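Side-chain contacts in catalase (Pseudomonas syringae, PDB 1M7S), which breaks down hydrogen peroxide into water and oxygen with a heme cofactor, protecting the cell from its toxic effects: residues D70-A74 / T75-S79; K219-P223 / K224-Q228; N239-V242 / G243-K247. All blocks are in the same frame, centred on the assembly; numbering follows the deposited sequence.

Contact 1 of 3, residues D70-A74 / T75-S79; sequences DLSKA and TVFKS
Ser72 meets the ring of Phe77 at its edge, near the ring plane, with OG 3.6 Å from Phe77 CD1. OG stands anti to the backbone N (chi1 -178°), a setting that also carries it forward along the chain to accept from the N-H of Ala74. That bond is nearly straight, with Ala74 N 3.1 Å from Ser72 OG, and the hydroxyl has a further hydrogen-bond partner in the backbone O of Gly316. Two polar contacts therefore hold the oxygen beside the aromatic edge. Lys73 points away from 75-79, its ammonium reaching the backbone O of Lys389. Ala74 carries the rest of the contact. Its methyl lies close to the same ring, with Ala74 CB 3.9 Å from Phe77 CD1, and it also approaches one methyl of Val76, Ala74 CB to Val76 CG1 being 4.1 Å. That methyl sits over the centre of the Phe77 ring, Val76 CG1 lying 3.8 Å above its plane, placed there because CG1 falls between the backbone N and the carbonyl carbon (chi1 66°). The carbonyl of Ala74 is taken by the N-H of Phe77, with Phe77 N 3.2 Å from Ala74 O; the donor stands above the carbonyl plane rather than on a lone pair. Both Ala74 and Phe77 also pack on Ile317 of strand 317-319. An ST turn at Ser72 thus runs straight into the 3-10 turn 75-77, within the loop that joins strands 55-64 and 82-90 of the catalase beta barrel.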
ATOM      1  N   ASP A  70     -33.078  13.184  28.974  1.00 20.91           N
ATOM      2  CA  ASP A  70     -34.155  13.692  28.154  1.00 24.16           C
ATOM      3  C   ASP A  70     -33.727  13.929  26.705  1.00 21.24           C
ATOM      4  O   ASP A  70     -34.484  13.811  25.736  1.00 21.02           O
ATOM      5  CB  ASP A  70     -34.606  15.001  28.841  1.00 26.90           C
ATOM      6  CG  ASP A  70     -33.475  15.678  29.616  1.00 31.07           C
ATOM      7  OD1 ASP A  70     -33.124  15.339  30.797  1.00 30.50           O
ATOM      8  OD2 ASP A  70     -32.830  16.600  29.048  1.00 32.90           O
ATOM      9  N   LEU A  71     -32.446  14.260  26.493  1.00 17.99           N
ATOM     10  CA  LEU A  71     -31.882  14.472  25.175  1.00 15.25           C
ATOM     11  C   LEU A  71     -31.160  13.225  24.652  1.00 14.92           C
ATOM     12  O   LEU A  71     -31.315  12.892  23.461  1.00 15.33           O
ATOM     13  CB  LEU A  71     -30.838  15.608  25.233  1.00 14.47           C
ATOM     14  CG  LEU A  71     -31.282  16.948  25.840  1.00 16.73           C
ATOM     15  CD1 LEU A  71     -30.241  18.017  25.524  1.00 19.61           C
ATOM     16  CD2 LEU A  71     -32.672  17.382  25.400  1.00 19.42           C
ATOM     17  N   SER A  72     -30.359  12.576  25.484  1.00 12.76           N
ATOM     18  CA  SER A  72     -29.564  11.442  24.969  1.00 11.68           C
ATOM     19  C   SER A  72     -29.442  10.318  25.980  1.00 11.15           C
ATOM     20  O   SER A  72     -29.262  10.570  27.161  1.00 11.43           O
ATOM     21  CB  SER A  72     -28.166  11.971  24.569  1.00 11.64           C
ATOM     22  OG  SER A  72     -27.364  10.931  24.008  1.00 13.49           O
ATOM     23  N   LYS A  73     -29.497   9.120  25.467  1.00 12.06           N
ATOM     24  CA  LYS A  73     -29.244   7.925  26.282  1.00 14.70           C
ATOM     25  C   LYS A  73     -27.748   7.639  26.408  1.00 15.52           C
ATOM     26  O   LYS A  73     -27.345   6.678  27.101  1.00 14.77           O
ATOM     27  CB  LYS A  73     -30.004   6.758  25.730  1.00 15.61           C
ATOM     28  CG  LYS A  73     -29.539   6.249  24.364  1.00 17.87           C
ATOM     29  CD  LYS A  73     -30.566   5.263  23.825  1.00 20.17           C
ATOM     30  CE  LYS A  73     -30.249   4.895  22.391  1.00 22.43           C
ATOM     31  NZ  LYS A  73     -31.164   3.885  21.814  1.00 24.52           N
ATOM     32  N   ALA A  74     -26.860   8.356  25.718  1.00 13.45           N
ATOM     33  CA  ALA A  74     -25.439   7.977  25.784  1.00 12.28           C
ATOM     34  C   ALA A  74     -24.805   8.123  27.155  1.00 11.43           C
ATOM     35  O   ALA A  74     -24.878   9.178  27.776  1.00 11.13           O
ATOM     36  CB  ALA A  74     -24.624   8.735  24.739  1.00 11.57           C
ATOM     37  N   THR A  75     -24.080   7.076  27.579  1.00 12.41           N
ATOM     38  CA  THR A  75     -23.387   7.083  28.874  1.00 12.71           C
ATOM     39  C   THR A  75     -22.398   8.191  29.107  1.00 11.53           C
ATOM     40  O   THR A  75     -22.217   8.693  30.238  1.00 13.49           O
ATOM     41  CB  THR A  75     -22.669   5.702  29.088  1.00 12.42           C
ATOM     42  OG1 THR A  75     -23.661   4.694  28.893  1.00 15.47           O
ATOM     43  CG2 THR A  75     -22.127   5.556  30.504  1.00 14.07           C
ATOM     44  N   VAL A  76     -21.702   8.700  28.063  1.00 10.94           N
ATOM     45  CA  VAL A  76     -20.753   9.794  28.205  1.00 10.39           C
ATOM     46  C   VAL A  76     -21.353  11.052  28.800  1.00  9.77           C
ATOM     47  O   VAL A  76     -20.652  11.861  29.422  1.00 11.42           O
ATOM     48  CB  VAL A  76     -20.080  10.089  26.811  1.00  9.32           C
ATOM     49  CG1 VAL A  76     -21.114  10.630  25.825  1.00  8.31           C
ATOM     50  CG2 VAL A  76     -18.917  11.037  26.959  1.00 10.54           C
ATOM     51  N   PHE A  77     -22.668  11.290  28.700  1.00 11.25           N
ATOM     52  CA  PHE A  77     -23.331  12.435  29.241  1.00 10.69           C
ATOM     53  C   PHE A  77     -23.959  12.197  30.635  1.00 13.61           C
ATOM     54  O   PHE A  77     -24.496  13.157  31.176  1.00 11.82           O
ATOM     55  CB  PHE A  77     -24.462  12.858  28.299  1.00 11.69           C
ATOM     56  CG  PHE A  77     -24.042  13.162  26.878  1.00 14.86           C
ATOM     57  CD1 PHE A  77     -24.646  12.501  25.821  1.00 15.04           C
ATOM     58  CD2 PHE A  77     -23.047  14.090  26.631  1.00 14.35           C
ATOM     59  CE1 PHE A  77     -24.281  12.809  24.512  1.00 17.47           C
ATOM     60  CE2 PHE A  77     -22.670  14.385  25.337  1.00 17.23           C
ATOM     61  CZ  PHE A  77     -23.291  13.742  24.268  1.00 15.56           C
ATOM     62  N   LYS A  78     -23.831  10.995  31.174  1.00 11.45           N
ATOM     63  CA  LYS A  78     -24.414  10.749  32.528  1.00 14.78           C
ATOM     64  C   LYS A  78     -23.666  11.512  33.585  1.00 13.38           C
ATOM     65  O   LYS A  78     -22.431  11.418  33.703  1.00 14.14           O
ATOM     66  CB  LYS A  78     -24.332   9.245  32.732  1.00 18.83           C
ATOM     67  CG  LYS A  78     -24.463   8.713  34.144  1.00 25.81           C
ATOM     68  CD  LYS A  78     -24.375   7.184  34.060  1.00 29.06           C
ATOM     69  CE  LYS A  78     -23.533   6.658  35.205  1.00 31.86           C
ATOM     70  NZ  LYS A  78     -22.262   7.422  35.393  1.00 32.35           N
ATOM     71  N   SER A  79     -24.324  12.313  34.409  1.00 13.72           N
ATOM     72  CA  SER A  79     -23.726  13.128  35.432  1.00 13.78           C
ATOM     73  C   SER A  79     -22.737  12.376  36.317  1.00 14.20           C
ATOM     74  O   SER A  79     -23.040  11.280  36.758  1.00 13.07           O
ATOM     75  CB  SER A  79     -24.830  13.747  36.319  1.00 15.27           C
ATOM     76  OG  SER A  79     -24.252  14.817  37.003  1.00 15.82           O
TER

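Contact 2 of 3, residues K219-P223 / K224-Q228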
ATOM      1  N   LYS A 219      -7.454  34.305  22.991  1.00 13.80           N
ATOM      2  CA  LYS A 219      -6.326  35.195  22.738  1.00 14.25           C
ATOM      3  C   LYS A 219      -5.857  34.964  21.298  1.00 12.74           C
ATOM      4  O   LYS A 219      -5.409  33.873  20.982  1.00 10.97           O
ATOM      5  CB  LYS A 219      -5.189  34.811  23.675  1.00 16.25           C
ATOM      6  CG  LYS A 219      -4.298  35.914  24.205  1.00 25.28           C
ATOM      7  CD  LYS A 219      -3.640  35.493  25.527  1.00 27.87           C
ATOM      8  CE  LYS A 219      -4.698  35.072  26.539  1.00 31.33           C
ATOM      9  NZ  LYS A 219      -4.129  34.776  27.889  1.00 33.39           N
ATOM     10  N   ASN A 220      -5.871  36.003  20.497  1.00 14.42           N
ATOM     11  CA  ASN A 220      -5.412  35.952  19.121  1.00 13.94           C
ATOM     12  C   ASN A 220      -4.251  36.920  18.892  1.00 15.85           C
ATOM     13  O   ASN A 220      -4.048  37.932  19.586  1.00 14.49           O
ATOM     14  CB  ASN A 220      -6.605  36.409  18.229  1.00 12.34           C
ATOM     15  CG  ASN A 220      -7.764  35.443  18.355  1.00 13.06           C
ATOM     16  OD1 ASN A 220      -7.559  34.230  18.349  1.00 12.40           O
ATOM     17  ND2 ASN A 220      -8.982  35.936  18.462  1.00 14.12           N
ATOM     18  N   LEU A 221      -3.515  36.640  17.814  1.00 13.77           N
ATOM     19  CA  LEU A 221      -2.419  37.485  17.385  1.00 13.14           C
ATOM     20  C   LEU A 221      -2.928  38.400  16.278  1.00 13.69           C
ATOM     21  O   LEU A 221      -3.741  37.937  15.477  1.00 12.03           O
ATOM     22  CB  LEU A 221      -1.282  36.624  16.785  1.00 13.23           C
ATOM     23  CG  LEU A 221      -0.694  35.592  17.716  1.00 13.28           C
ATOM     24  CD1 LEU A 221       0.272  34.669  16.964  1.00 12.94           C
ATOM     25  CD2 LEU A 221       0.040  36.219  18.907  1.00 16.44           C
ATOM     26  N   ASP A 222      -2.444  39.637  16.217  1.00 13.47           N
ATOM     27  CA  ASP A 222      -2.821  40.492  15.081  1.00 15.79           C
ATOM     28  C   ASP A 222      -1.697  40.320  14.075  1.00 15.66           C
ATOM     29  O   ASP A 222      -0.695  39.633  14.328  1.00 14.26           O
ATOM     30  CB  ASP A 222      -3.172  41.902  15.532  1.00 18.04           C
ATOM     31  CG  ASP A 222      -1.996  42.660  16.093  1.00 21.04           C
ATOM     32  OD1 ASP A 222      -2.262  43.691  16.761  1.00 23.94           O
ATOM     33  OD2 ASP A 222      -0.819  42.301  15.867  1.00 20.42           O
ATOM     34  N   PRO A 223      -1.847  40.824  12.875  1.00 16.35           N
ATOM     35  CA  PRO A 223      -0.918  40.611  11.775  1.00 18.36           C
ATOM     36  C   PRO A 223       0.540  40.893  12.097  1.00 18.26           C
ATOM     37  O   PRO A 223       1.423  40.081  11.763  1.00 16.83           O
ATOM     38  CB  PRO A 223      -1.477  41.361  10.553  1.00 18.19           C
ATOM     39  CG  PRO A 223      -2.940  41.436  10.928  1.00 18.64           C
ATOM     40  CD  PRO A 223      -3.053  41.552  12.437  1.00 19.42           C
ATOM     41  N   LYS A 224       0.844  41.995  12.764  1.00 16.78           N
ATOM     42  CA  LYS A 224       2.201  42.323  13.188  1.00 18.71           C
ATOM     43  C   LYS A 224       2.746  41.357  14.215  1.00 16.66           C
ATOM     44  O   LYS A 224       3.952  40.990  14.177  1.00 16.45           O
ATOM     45  CB  LYS A 224       2.243  43.780  13.720  1.00 20.73           C
ATOM     46  CG  LYS A 224       2.275  44.724  12.522  1.00 25.92           C
ATOM     47  CD  LYS A 224       2.309  46.202  12.883  1.00 29.97           C
ATOM     48  CE  LYS A 224       2.484  47.061  11.625  1.00 32.32           C
ATOM     49  NZ  LYS A 224       3.046  48.414  11.978  1.00 35.91           N
ATOM     50  N   GLU A 225       1.911  40.863  15.132  1.00 13.88           N
ATOM     51  CA  GLU A 225       2.367  39.885  16.116  1.00 13.18           C
ATOM     52  C   GLU A 225       2.624  38.530  15.448  1.00 12.08           C
ATOM     53  O   GLU A 225       3.551  37.844  15.885  1.00 12.96           O
ATOM     54  CB  GLU A 225       1.385  39.687  17.263  1.00 14.81           C
ATOM     55  CG  GLU A 225       1.023  41.017  17.935  1.00 17.94           C
ATOM     56  CD  GLU A 225      -0.030  40.838  19.009  1.00 21.15           C
ATOM     57  OE1 GLU A 225       0.159  41.293  20.162  1.00 25.25           O
ATOM     58  OE2 GLU A 225      -1.098  40.272  18.718  1.00 22.14           O
ATOM     59  N   VAL A 226       1.802  38.197  14.458  1.00 10.88           N
ATOM     60  CA  VAL A 226       2.024  36.942  13.725  1.00 12.37           C
ATOM     61  C   VAL A 226       3.419  36.915  13.107  1.00 11.67           C
ATOM     62  O   VAL A 226       4.176  35.949  13.244  1.00 10.61           O
ATOM     63  CB  VAL A 226       0.950  36.840  12.620  1.00 14.41           C
ATOM     64  CG1 VAL A 226       1.317  35.816  11.549  1.00 15.37           C
ATOM     65  CG2 VAL A 226      -0.376  36.503  13.292  1.00 13.70           C
ATOM     66  N   ALA A 227       3.784  38.012  12.433  1.00 10.64           N
ATOM     67  CA  ALA A 227       5.099  38.047  11.761  1.00 11.65           C
ATOM     68  C   ALA A 227       6.214  37.950  12.780  1.00 11.32           C
ATOM     69  O   ALA A 227       7.224  37.233  12.655  1.00 11.04           O
ATOM     70  CB  ALA A 227       5.099  39.319  10.908  1.00 12.03           C
ATOM     71  N   GLN A 228       6.103  38.687  13.907  1.00 12.93           N
ATOM     72  CA  GLN A 228       7.090  38.614  14.970  1.00 13.43           C
ATOM     73  C   GLN A 228       7.232  37.209  15.520  1.00 11.68           C
ATOM     74  O   GLN A 228       8.358  36.737  15.687  1.00 10.71           O
ATOM     75  CB  GLN A 228       6.683  39.558  16.126  1.00 17.79           C
ATOM     76  CG  GLN A 228       7.814  39.735  17.122  1.00 22.90           C
ATOM     77  CD  GLN A 228       7.620  41.046  17.870  1.00 28.17           C
ATOM     78  OE1 GLN A 228       7.060  42.041  17.390  1.00 31.27           O
ATOM     79  NE2 GLN A 228       8.123  41.051  19.094  1.00 29.67           N
TER
HETATM   80  O   HOH W   1      -3.320  41.921  19.584  1.00 49.20           O
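Lys224 touches Asp222 through the root of its side chain, CB lying 4.0 Å from Asp222 OD2, while the extended chain beyond CG leads away. Glu225 follows with the main polar exchange. Its CG is anti to the carbonyl carbon (chi1 -54°) and the chain is extended from there, which turns the carboxylate back past the start of the helix. Glu225 OE2 accepts from Asp222 N at 2.9 Å, using the anti lone pair, and in return Asp222 OD2 accepts from Glu225 N at 3.2 Å, met nearly along its C-O axis. This reciprocal pair is a capping box, with Asp222 as N-cap of helix 223-232, and it gives the N-H of Glu225, in the first turn, a side-chain acceptor. The two side chains cross at about a right angle, their carboxylate planes 46° apart, and the like charges come as close as 3.5 Å between Asp222 OD2 and Glu225 OE2. The cost is probably eased by the helix end, by the salt bridge from Asp222 OD1 to Lys425, and by a water that donates to Glu225 OE2 and weakly to Asp222 OD1. Val226 adds an apolar contact beside the box: CG2, itself anti to the carbonyl carbon, lies 3.6 Å from Leu221 CB, a hydrophobic staple joining the residue before the N-cap to the fourth residue after the N-cap. Val226 N donates to Asp222 O at 2.9 Å. Ala227 N bonds Pro223 O at 3.2 Å, and the Ala227 methyl packs on Lys232 of the second subunit.

Contact 3 of 3, residues N239-V242 / G243-K247; sequences NDLV and GAIKK
Successive turns of helix 236-246 are joined by four backbone hydrogen bonds, each from an N-H to the carbonyl oxygen four residues back: Gly243 to Asn239, Ala244 to Asp240, Ile245 to Leu241 and Lys246 to Val242, the last with Lys246 N 2.9 Å from Val242 O and an N-H...O angle of 169°. Side chains four residues apart then run alongside one another. Leu241 and Ile245 point the same way and meet at their ends, CD1 of Leu241 lying 4.2 Å from CD1 of Ile245. The leucine reaches there with CG anti to its backbone nitrogen (chi1 179°), whereas Ile245 has CG1 anti to the carbonyl carbon, which also brings CG1 to 3.5 Å from Leu241 O. Both residues are buried and rest on Val58 of strand 55-64, Leu241 touching Thr56 as well. On a neighbouring flank Val242 and Lys246 are also side by side: the extended lysine runs alongside the valine, with Lys246 CE 3.9 Å from Val242 CG1, and its CG is 3.5 Å from Val242 O. That carbonyl takes a second, weak hydrogen bond from Asn295, and the valine packs on Thr150 of the second subunit. Ala244 offers only a methyl, its CB 3.4 Å from Asp240 O; it packs on Arg186, the residue whose guanidinium makes a salt bridge with the carboxylate of Asp240. The side chain of Leu241 is about 11 Å from a bound heme, too far to touch it. Such i, i+4 packing is that of an alpha-helix, here with Leu241 and Ile245 on strand 55-64, Ile245 and Lys246 meeting strand 284-295, and Asn239 and Val242 meeting the second subunit.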
ATOM      1  N   ASN A 239       4.369  24.290  20.816  1.00 10.89           N
ATOM      2  CA  ASN A 239       5.217  24.663  21.953  1.00 14.41           C
ATOM      3  C   ASN A 239       4.397  25.159  23.138  1.00 15.45           C
ATOM      4  O   ASN A 239       4.693  24.806  24.291  1.00 15.63           O
ATOM      5  CB  ASN A 239       6.168  25.794  21.523  1.00 16.12           C
ATOM      6  CG  ASN A 239       7.515  25.209  21.116  1.00 19.06           C
ATOM      7  OD1 ASN A 239       8.067  24.426  21.918  1.00 21.31           O
ATOM      8  ND2 ASN A 239       7.963  25.632  19.952  1.00 20.60           N
ATOM      9  N   ASP A 240       3.450  26.048  22.882  1.00 12.49           N
ATOM     10  CA  ASP A 240       2.565  26.607  23.899  1.00 13.53           C
ATOM     11  C   ASP A 240       1.790  25.518  24.645  1.00 14.46           C
ATOM     12  O   ASP A 240       1.664  25.567  25.875  1.00 14.47           O
ATOM     13  CB  ASP A 240       1.556  27.563  23.263  1.00 14.56           C
ATOM     14  CG  ASP A 240       0.498  28.048  24.267  1.00 16.70           C
ATOM     15  OD1 ASP A 240      -0.644  27.523  24.226  1.00 16.81           O
ATOM     16  OD2 ASP A 240       0.834  28.937  25.062  1.00 17.50           O
ATOM     17  N   LEU A 241       1.263  24.537  23.921  1.00 11.05           N
ATOM     18  CA  LEU A 241       0.450  23.492  24.527  1.00 12.47           C
ATOM     19  C   LEU A 241       1.284  22.479  25.269  1.00 11.96           C
ATOM     20  O   LEU A 241       0.969  22.171  26.435  1.00 12.29           O
ATOM     21  CB  LEU A 241      -0.458  22.813  23.501  1.00 10.21           C
ATOM     22  CG  LEU A 241      -1.352  21.674  24.004  1.00  9.46           C
ATOM     23  CD1 LEU A 241      -2.274  22.233  25.111  1.00 10.54           C
ATOM     24  CD2 LEU A 241      -2.170  21.103  22.850  1.00 11.10           C
ATOM     25  N   VAL A 242       2.327  21.928  24.625  1.00 10.91           N
ATOM     26  CA  VAL A 242       3.165  20.921  25.256  1.00 11.86           C
ATOM     27  C   VAL A 242       3.857  21.536  26.480  1.00 12.51           C
ATOM     28  O   VAL A 242       3.834  20.927  27.558  1.00 13.21           O
ATOM     29  CB  VAL A 242       4.153  20.331  24.243  1.00 11.93           C
ATOM     30  CG1 VAL A 242       5.194  19.448  24.936  1.00 14.14           C
ATOM     31  CG2 VAL A 242       3.366  19.662  23.109  1.00 13.47           C
ATOM     32  N   GLY A 243       4.291  22.767  26.353  1.00 11.47           N
ATOM     33  CA  GLY A 243       4.879  23.579  27.391  1.00 13.35           C
ATOM     34  C   GLY A 243       3.994  23.718  28.624  1.00 14.67           C
ATOM     35  O   GLY A 243       4.470  23.465  29.752  1.00 15.42           O
ATOM     36  N   ALA A 244       2.741  24.130  28.410  1.00 14.45           N
ATOM     37  CA  ALA A 244       1.790  24.318  29.504  1.00 14.43           C
ATOM     38  C   ALA A 244       1.571  23.028  30.250  1.00 14.60           C
ATOM     39  O   ALA A 244       1.580  23.013  31.487  1.00 14.77           O
ATOM     40  CB  ALA A 244       0.473  24.834  28.933  1.00 15.66           C
ATOM     41  N   ILE A 245       1.401  21.905  29.514  1.00 13.60           N
ATOM     42  CA  ILE A 245       1.171  20.641  30.163  1.00 14.10           C
ATOM     43  C   ILE A 245       2.411  20.238  30.957  1.00 17.65           C
ATOM     44  O   ILE A 245       2.237  19.856  32.122  1.00 16.79           O
ATOM     45  CB  ILE A 245       0.731  19.549  29.198  1.00 13.08           C
ATOM     46  CG1 ILE A 245      -0.658  19.982  28.664  1.00 12.19           C
ATOM     47  CG2 ILE A 245       0.714  18.192  29.881  1.00 12.40           C
ATOM     48  CD1 ILE A 245      -1.166  19.063  27.558  1.00 13.66           C
ATOM     49  N   LYS A 246       3.603  20.400  30.380  1.00 17.66           N
ATOM     50  CA  LYS A 246       4.803  20.122  31.182  1.00 20.65           C
ATOM     51  C   LYS A 246       4.863  20.979  32.443  1.00 22.63           C
ATOM     52  O   LYS A 246       5.450  20.511  33.430  1.00 23.72           O
ATOM     53  CB  LYS A 246       6.087  20.342  30.364  1.00 20.80           C
ATOM     54  CG  LYS A 246       6.349  19.219  29.373  1.00 21.62           C
ATOM     55  CD  LYS A 246       7.614  19.498  28.556  1.00 23.18           C
ATOM     56  CE  LYS A 246       7.890  18.356  27.582  1.00 25.10           C
ATOM     57  NZ  LYS A 246       9.202  18.594  26.905  1.00 27.07           N
ATOM     58  N   LYS A 247       4.419  22.230  32.464  1.00 22.86           N
ATOM     59  CA  LYS A 247       4.437  23.030  33.678  1.00 25.27           C
ATOM     60  C   LYS A 247       3.260  22.762  34.621  1.00 26.65           C
ATOM     61  O   LYS A 247       3.143  23.519  35.592  1.00 27.38           O
ATOM     62  CB  LYS A 247       4.475  24.521  33.359  1.00 28.16           C
ATOM     63  CG  LYS A 247       5.746  25.060  32.711  1.00 31.80           C
ATOM     64  CD  LYS A 247       6.962  24.190  33.028  1.00 34.71           C
ATOM     65  CE  LYS A 247       8.281  24.900  32.779  1.00 37.44           C
ATOM     66  NZ  LYS A 247       9.430  23.944  32.761  1.00 38.54           N
TER

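Overall arrangement
Contacts 1, 2 and 3 come in series along the chain, their centres 22 to 24 Å from the centre of the chain. Contact 1 sits in the loop between barrel strands 55-64 and 82-90. Contact 2 starts helix 223-232 after strand 205-214, and contact 3 spans much of helix 236-246, which follows it and leads to strand 252-260. Contacts 2 and 3 are neighbours, with centres 20 Å apart and nearest atoms about 8 Å apart; contact 1 lies 41 and 32 Å from them, centre to centre. None lies at the active site; contacts 2 and 3 set consecutive helices against the second subunit, one also meeting helix 424-438, the other the barrel.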